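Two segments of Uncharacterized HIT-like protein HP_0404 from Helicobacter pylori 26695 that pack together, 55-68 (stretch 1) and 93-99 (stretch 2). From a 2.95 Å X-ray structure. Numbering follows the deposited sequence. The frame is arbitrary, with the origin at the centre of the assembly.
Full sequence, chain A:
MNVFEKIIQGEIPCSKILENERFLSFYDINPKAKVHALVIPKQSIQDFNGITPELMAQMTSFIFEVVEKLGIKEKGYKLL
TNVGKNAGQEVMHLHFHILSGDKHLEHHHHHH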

ATOM      1  N   LEU A  55      10.115  -6.962   6.660  1.00 63.12           N
ATOM      2  CA  LEU A  55       9.935  -7.554   5.343  1.00 61.95           C
ATOM      3  C   LEU A  55       9.243  -6.579   4.401  1.00 59.84           C
ATOM      4  O   LEU A  55       9.471  -6.609   3.192  1.00 59.39           O
ATOM      5  CB  LEU A  55       9.110  -8.833   5.470  1.00 61.55           C
ATOM      6  CG  LEU A  55       8.932  -9.698   4.223  1.00 60.93           C
ATOM      7  CD1 LEU A  55      10.251 -10.306   3.770  1.00 62.84           C
ATOM      8  CD2 LEU A  55       7.904 -10.785   4.507  1.00 60.63           C
ATOM      9  N   MET A  56       8.400  -5.715   4.959  1.00 58.82           N
ATOM     10  CA  MET A  56       7.708  -4.695   4.181  1.00 57.10           C
ATOM     11  C   MET A  56       8.670  -3.572   3.795  1.00 57.84           C
ATOM     12  O   MET A  56       8.466  -2.895   2.788  1.00 56.89           O
ATOM     13  CB  MET A  56       6.527  -4.149   4.980  1.00 56.17           C
ATOM     14  CG  MET A  56       5.630  -3.187   4.225  1.00 54.51           C
ATOM     15  SD  MET A  56       4.887  -3.833   2.709  1.00 53.09           S
ATOM     16  CE  MET A  56       4.194  -2.350   1.956  1.00 51.93           C
ATOM     17  N   ALA A  57       9.718  -3.383   4.594  1.00 59.83           N
ATOM     18  CA  ALA A  57      10.823  -2.506   4.219  1.00 61.16           C
ATOM     19  C   ALA A  57      11.479  -3.027   2.944  1.00 61.41           C
ATOM     20  O   ALA A  57      11.716  -2.271   2.003  1.00 61.23           O
ATOM     21  CB  ALA A  57      11.848  -2.429   5.340  1.00 63.74           C
ATOM     22  N   GLN A  58      11.763  -4.327   2.925  1.00 62.04           N
ATOM     23  CA  GLN A  58      12.429  -4.960   1.791  1.00 62.70           C
ATOM     24  C   GLN A  58      11.516  -5.042   0.567  1.00 60.73           C
ATOM     25  O   GLN A  58      11.986  -4.998  -0.568  1.00 61.18           O
ATOM     26  CB  GLN A  58      12.927  -6.351   2.186  1.00 64.15           C
ATOM     27  CG  GLN A  58      13.882  -6.332   3.376  1.00 66.57           C
ATOM     28  CD  GLN A  58      14.532  -7.675   3.643  1.00 68.48           C
ATOM     29  OE1 GLN A  58      13.994  -8.718   3.280  1.00 67.72           O
ATOM     30  NE2 GLN A  58      15.694  -7.656   4.284  1.00 71.27           N
ATOM     31  N   MET A  59      10.212  -5.149   0.806  1.00 58.86           N
ATOM     32  CA  MET A  59       9.221  -5.133  -0.270  1.00 57.23           C
ATOM     33  C   MET A  59       9.098  -3.747  -0.890  1.00 56.61           C
ATOM     34  O   MET A  59       8.944  -3.622  -2.097  1.00 56.31           O
ATOM     35  CB  MET A  59       7.848  -5.559   0.251  1.00 55.78           C
ATOM     36  CG  MET A  59       6.815  -5.749  -0.848  1.00 54.53           C
ATOM     37  SD  MET A  59       5.209  -6.213  -0.180  1.00 53.29           S
ATOM     38  CE  MET A  59       5.052  -7.914  -0.713  1.00 53.95           C
ATOM     39  N   THR A  60       9.140  -2.714  -0.053  1.00 56.67           N
ATOM     40  CA  THR A  60       9.103  -1.332  -0.518  1.00 56.46           C
ATOM     41  C   THR A  60      10.264  -1.072  -1.471  1.00 57.95           C
ATOM     42  O   THR A  60      10.098  -0.455  -2.528  1.00 57.69           O
ATOM     43  CB  THR A  60       9.200  -0.358   0.668  1.00 56.94           C
ATOM     44  OG1 THR A  60       8.101  -0.590   1.556  1.00 55.79           O
ATOM     45  CG2 THR A  60       9.186   1.091   0.202  1.00 57.00           C
ATOM     46  N   SER A  61      11.434  -1.565  -1.084  1.00 59.77           N
ATOM     47  CA  SER A  61      12.622  -1.507  -1.920  1.00 61.63           C
ATOM     48  C   SER A  61      12.389  -2.240  -3.241  1.00 61.25           C
ATOM     49  O   SER A  61      12.727  -1.737  -4.311  1.00 61.93           O
ATOM     50  CB  SER A  61      13.806  -2.121  -1.174  1.00 63.83           C
ATOM     51  OG  SER A  61      15.029  -1.664  -1.713  1.00 66.09           O
ATOM     52  N   PHE A  62      11.806  -3.431  -3.149  1.00 60.41           N
ATOM     53  CA  PHE A  62      11.482  -4.243  -4.319  1.00 60.23           C
ATOM     54  C   PHE A  62      10.438  -3.581  -5.214  1.00 58.82           C
ATOM     55  O   PHE A  62      10.515  -3.683  -6.439  1.00 59.42           O
ATOM     56  CB  PHE A  62      10.982  -5.618  -3.871  1.00 59.79           C
ATOM     57  CG  PHE A  62      10.765  -6.585  -4.999  1.00 60.13           C
ATOM     58  CD1 PHE A  62      11.845  -7.177  -5.635  1.00 62.19           C
ATOM     59  CD2 PHE A  62       9.483  -6.914  -5.415  1.00 58.73           C
ATOM     60  CE1 PHE A  62      11.649  -8.075  -6.672  1.00 62.80           C
ATOM     61  CE2 PHE A  62       9.280  -7.812  -6.448  1.00 59.39           C
ATOM     62  CZ  PHE A  62      10.365  -8.393  -7.080  1.00 61.42           C
ATOM     63  N   ILE A  63       9.467  -2.903  -4.605  1.00 57.21           N
ATOM     64  CA  ILE A  63       8.418  -2.205  -5.355  1.00 56.06           C
ATOM     65  C   ILE A  63       8.997  -1.080  -6.211  1.00 57.04           C
ATOM     66  O   ILE A  63       8.590  -0.905  -7.359  1.00 57.13           O
ATOM     67  CB  ILE A  63       7.311  -1.661  -4.422  1.00 54.47           C
ATOM     68  CG1 ILE A  63       6.445  -2.819  -3.920  1.00 53.57           C
ATOM     69  CG2 ILE A  63       6.433  -0.642  -5.142  1.00 53.75           C
ATOM     70  CD1 ILE A  63       5.565  -2.473  -2.739  1.00 52.49           C
ATOM     71  N   PHE A  64       9.958  -0.343  -5.658  1.00 58.10           N
ATOM     72  CA  PHE A  64      10.655   0.693  -6.414  1.00 59.51           C
ATOM     73  C   PHE A  64      11.368   0.104  -7.630  1.00 61.09           C
ATOM     74  O   PHE A  64      11.422   0.726  -8.689  1.00 61.90           O
ATOM     75  CB  PHE A  64      11.670   1.440  -5.536  1.00 60.87           C
ATOM     76  CG  PHE A  64      11.059   2.198  -4.380  1.00 59.82           C
ATOM     77  CD1 PHE A  64       9.831   2.840  -4.501  1.00 58.23           C
ATOM     78  CD2 PHE A  64      11.737   2.295  -3.172  1.00 60.78           C
ATOM     79  CE1 PHE A  64       9.287   3.538  -3.432  1.00 57.55           C
ATOM     80  CE2 PHE A  64      11.197   2.993  -2.101  1.00 60.15           C
ATOM     81  CZ  PHE A  64       9.971   3.615  -2.233  1.00 58.51           C
ATOM     82  N   GLU A  65      11.925  -1.093  -7.475  1.00 61.78           N
ATOM     83  CA  GLU A  65      12.598  -1.766  -8.584  1.00 63.52           C
ATOM     84  C   GLU A  65      11.633  -2.177  -9.689  1.00 62.85           C
ATOM     85  O   GLU A  65      11.976  -2.101 -10.875  1.00 64.37           O
ATOM     86  CB  GLU A  65      13.375  -2.981  -8.087  1.00 64.58           C
ATOM     87  CG  GLU A  65      14.572  -2.627  -7.219  1.00 66.19           C
ATOM     88  CD  GLU A  65      15.321  -3.848  -6.706  1.00 67.51           C
ATOM     89  OE1 GLU A  65      15.177  -4.942  -7.285  1.00 67.73           O
ATOM     90  OE2 GLU A  65      16.070  -3.715  -5.714  1.00 68.60           O
ATOM     91  N   VAL A  66      10.426  -2.596  -9.317  1.00 60.90           N
ATOM     92  CA  VAL A  66       9.489  -3.040 -10.344  1.00 60.62           C
ATOM     93  C   VAL A  66       8.937  -1.855 -11.127  1.00 60.54           C
ATOM     94  O   VAL A  66       9.009  -1.871 -12.343  1.00 61.91           O
ATOM     95  CB  VAL A  66       8.421  -4.029  -9.922  1.00 59.23           C
ATOM     96  CG1 VAL A  66       9.041  -5.331  -9.416  1.00 59.93           C
ATOM     97  CG2 VAL A  66       7.549  -3.400  -8.906  1.00 57.31           C
ATOM     98  N   VAL A  67       8.429  -0.830 -10.437  1.00 59.24           N
ATOM     99  CA  VAL A  67       7.874   0.350 -11.119  1.00 59.31           C
ATOM    100  C   VAL A  67       8.893   1.036 -12.017  1.00 61.45           C
ATOM    101  O   VAL A  67       8.529   1.648 -13.024  1.00 62.26           O
ATOM    102  CB  VAL A  67       7.293   1.405 -10.151  1.00 57.90           C
ATOM    103  CG1 VAL A  67       6.057   0.860  -9.453  1.00 56.04           C
ATOM    104  CG2 VAL A  67       8.336   1.892  -9.149  1.00 58.31           C
ATOM    105  N   GLU A  68      10.168   0.932 -11.659  1.00 62.66           N
ATOM    106  CA  GLU A  68      11.201   1.548 -12.480  1.00 65.05           C
ATOM    107  C   GLU A  68      11.512   0.650 -13.683  1.00 66.75           C
ATOM    108  O   GLU A  68      11.695   1.152 -14.784  1.00 68.49           O
ATOM    109  CB  GLU A  68      12.405   1.984 -11.652  1.00 66.12           C
ATOM    110  CG  GLU A  68      13.703   1.246 -11.939  1.00 68.38           C
ATOM    111  CD  GLU A  68      14.847   1.725 -11.059  1.00 69.71           C
ATOM    112  OE1 GLU A  68      14.645   2.708 -10.291  1.00 68.99           O
ATOM    113  OE2 GLU A  68      15.948   1.124 -11.144  1.00 71.76           O
ATOM    114  N   HIS A  93      -3.197 -14.864  -0.702  1.00 57.68           N
ATOM    115  CA  HIS A  93      -1.759 -14.738  -0.524  1.00 57.38           C
ATOM    116  C   HIS A  93      -1.494 -13.248  -0.653  1.00 55.67           C
ATOM    117  O   HIS A  93      -2.049 -12.599  -1.534  1.00 55.06           O
ATOM    118  CB  HIS A  93      -1.011 -15.552  -1.585  1.00 58.49           C
ATOM    119  CG  HIS A  93       0.469 -15.647  -1.363  1.00 58.77           C
ATOM    120  ND1 HIS A  93       1.061 -16.753  -0.794  1.00 60.30           N
ATOM    121  CD2 HIS A  93       1.477 -14.789  -1.654  1.00 58.01           C
ATOM    122  CE1 HIS A  93       2.367 -16.569  -0.733  1.00 60.49           C
ATOM    123  NE2 HIS A  93       2.645 -15.384  -1.248  1.00 59.14           N
ATOM    124  N   LEU A  94      -0.690 -12.702   0.254  1.00 55.16           N
ATOM    125  CA  LEU A  94      -0.417 -11.272   0.271  1.00 53.81           C
ATOM    126  C   LEU A  94       0.046 -10.831  -1.099  1.00 53.51           C
ATOM    127  O   LEU A  94       0.972 -11.409  -1.663  1.00 54.31           O
ATOM    128  CB  LEU A  94       0.648 -10.930   1.317  1.00 53.94           C
ATOM    129  CG  LEU A  94       1.228  -9.511   1.267  1.00 52.99           C
ATOM    130  CD1 LEU A  94       0.135  -8.460   1.406  1.00 51.91           C
ATOM    131  CD2 LEU A  94       2.291  -9.345   2.343  1.00 53.68           C
ATOM    132  N   HIS A  95      -0.605  -9.813  -1.640  1.00 52.58           N
ATOM    133  CA  HIS A  95      -0.168  -9.244  -2.902  1.00 52.46           C
ATOM    134  C   HIS A  95      -0.551  -7.783  -3.022  1.00 51.39           C
ATOM    135  O   HIS A  95      -1.613  -7.364  -2.554  1.00 50.90           O
ATOM    136  CB  HIS A  95      -0.738 -10.041  -4.071  1.00 53.39           C
ATOM    137  CG  HIS A  95      -2.227 -10.089  -4.106  1.00 53.42           C
ATOM    138  ND1 HIS A  95      -2.959 -10.925  -3.293  1.00 53.94           N
ATOM    139  CD2 HIS A  95      -3.122  -9.427  -4.874  1.00 53.32           C
ATOM    140  CE1 HIS A  95      -4.245 -10.771  -3.553  1.00 54.18           C
ATOM    141  NE2 HIS A  95      -4.370  -9.865  -4.506  1.00 53.82           N
ATOM    142  N   PHE A  96       0.344  -7.016  -3.631  1.00 51.28           N
ATOM    143  CA  PHE A  96       0.099  -5.618  -3.923  1.00 50.59           C
ATOM    144  C   PHE A  96      -0.168  -5.450  -5.409  1.00 51.08           C
ATOM    145  O   PHE A  96       0.597  -5.942  -6.240  1.00 51.95           O
ATOM    146  CB  PHE A  96       1.300  -4.767  -3.522  1.00 50.49           C
ATOM    147  CG  PHE A  96       1.373  -4.485  -2.055  1.00 50.12           C
ATOM    148  CD1 PHE A  96       1.986  -5.381  -1.194  1.00 50.69           C
ATOM    149  CD2 PHE A  96       0.831  -3.317  -1.532  1.00 49.51           C
ATOM    150  CE1 PHE A  96       2.056  -5.123   0.166  1.00 50.71           C
ATOM    151  CE2 PHE A  96       0.898  -3.051  -0.179  1.00 49.50           C
ATOM    152  CZ  PHE A  96       1.508  -3.954   0.672  1.00 50.13           C
ATOM    153  N   HIS A  97      -1.258  -4.764  -5.735  1.00 50.81           N
ATOM    154  CA  HIS A  97      -1.544  -4.381  -7.108  1.00 51.51           C
ATOM    155  C   HIS A  97      -0.756  -3.121  -7.427  1.00 51.35           C
ATOM    156  O   HIS A  97      -0.730  -2.179  -6.632  1.00 50.59           O
ATOM    157  CB  HIS A  97      -3.033  -4.110  -7.290  1.00 51.62           C
ATOM    158  CG  HIS A  97      -3.902  -5.301  -7.033  1.00 52.13           C
ATOM    159  ND1 HIS A  97      -4.489  -6.026  -8.046  1.00 53.50           N
ATOM    160  CD2 HIS A  97      -4.288  -5.890  -5.880  1.00 51.75           C
ATOM    161  CE1 HIS A  97      -5.201  -7.009  -7.532  1.00 53.93           C
ATOM    162  NE2 HIS A  97      -5.094  -6.951  -6.218  1.00 52.87           N
ATOM    163  N   ILE A  98      -0.094  -3.117  -8.579  1.00 52.37           N
ATOM    164  CA  ILE A  98       0.515  -1.907  -9.113  1.00 52.67           C
ATOM    165  C   ILE A  98      -0.198  -1.568 -10.411  1.00 53.71           C
ATOM    166  O   ILE A  98      -0.035  -2.261 -11.413  1.00 54.98           O
ATOM    167  CB  ILE A  98       2.017  -2.080  -9.368  1.00 53.44           C
ATOM    168  CG1 ILE A  98       2.753  -2.220  -8.034  1.00 52.71           C
ATOM    169  CG2 ILE A  98       2.568  -0.889 -10.151  1.00 54.25           C
ATOM    170  CD1 ILE A  98       4.129  -2.835  -8.165  1.00 53.75           C
ATOM    171  N   LEU A  99      -1.008  -0.516 -10.372  1.00 53.42           N
ATOM    172  CA  LEU A  99      -1.750  -0.056 -11.537  1.00 54.64           C
ATOM    173  C   LEU A  99      -1.168   1.260 -12.013  1.00 55.20           C
ATOM    174  O   LEU A  99      -0.563   1.988 -11.234  1.00 54.41           O
ATOM    175  CB  LEU A  99      -3.227   0.126 -11.185  1.00 54.35           C
ATOM    176  CG  LEU A  99      -3.933  -1.094 -10.591  1.00 53.97           C
ATOM    177  CD1 LEU A  99      -5.318  -0.726 -10.087  1.00 53.81           C
ATOM    178  CD2 LEU A  99      -4.022  -2.211 -11.619  1.00 55.47           C
TER

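This is a wholly apolar helix-on-strand contact, in which one side of helix 55-68 lays methionine, isoleucine and valine side chains against Leu94, Phe96 and Ile98, with no hydrogen bond crossing between the two. The helix and strand 96-99 run in roughly the same direction, 30° apart, and their axes come no closer than 10.7 Å, a separation that side chains must fill.

Alternation along the extended segment decides which residues take part. Leu94, Phe96 and Ile98 direct their CA-to-CB bonds toward the helix, whereas that of His95 points away, and its ND1 donates a nearly linear hydrogen bond to His93 O (2.6 Å). On the helix, Met56, Met59, Ile63, Val66 and Val67 recur at spacings of one, three or four residues, which brings them onto a common side. Outside the contact, Thr60 OG1 donates to Met56 O at 2.6 Å.

Two methionines pack against Phe96, whose broad, flat ring helps fill the wider part of the gap. Met59 SD lies 3.4 Å from Phe96 CE1, and Met56 CE lies 3.4 Å from Phe96 CZ; both sulfurs approach obliquely, on the same side of the ring plane. Long, unbranched and polarizable, methionine suits this place: the CA-to-CB bond of Met56 points sideways, yet its flexible chain still carries the methyl group to the ring. Met59 reaches further, its CE standing 4.4 Å from Leu94 CD2.

Further along the strand, at Ile98, the spacing tightens, with the CA atoms of Val67 and Ile98 8.0 Å apart, and short branched side chains span the gap. Ile98 CD1 by itself reaches three neighbours: Ile98 CD1 to Val66 CG2 is 3.5 Å, Ile98 CD1 to Ile63 CG2 4.4 Å, and Ile98 CD1 to Val67 CG1 4.4 Å. Ile98 CG2 comes closer to Val67 CG1, at 4.0 Å.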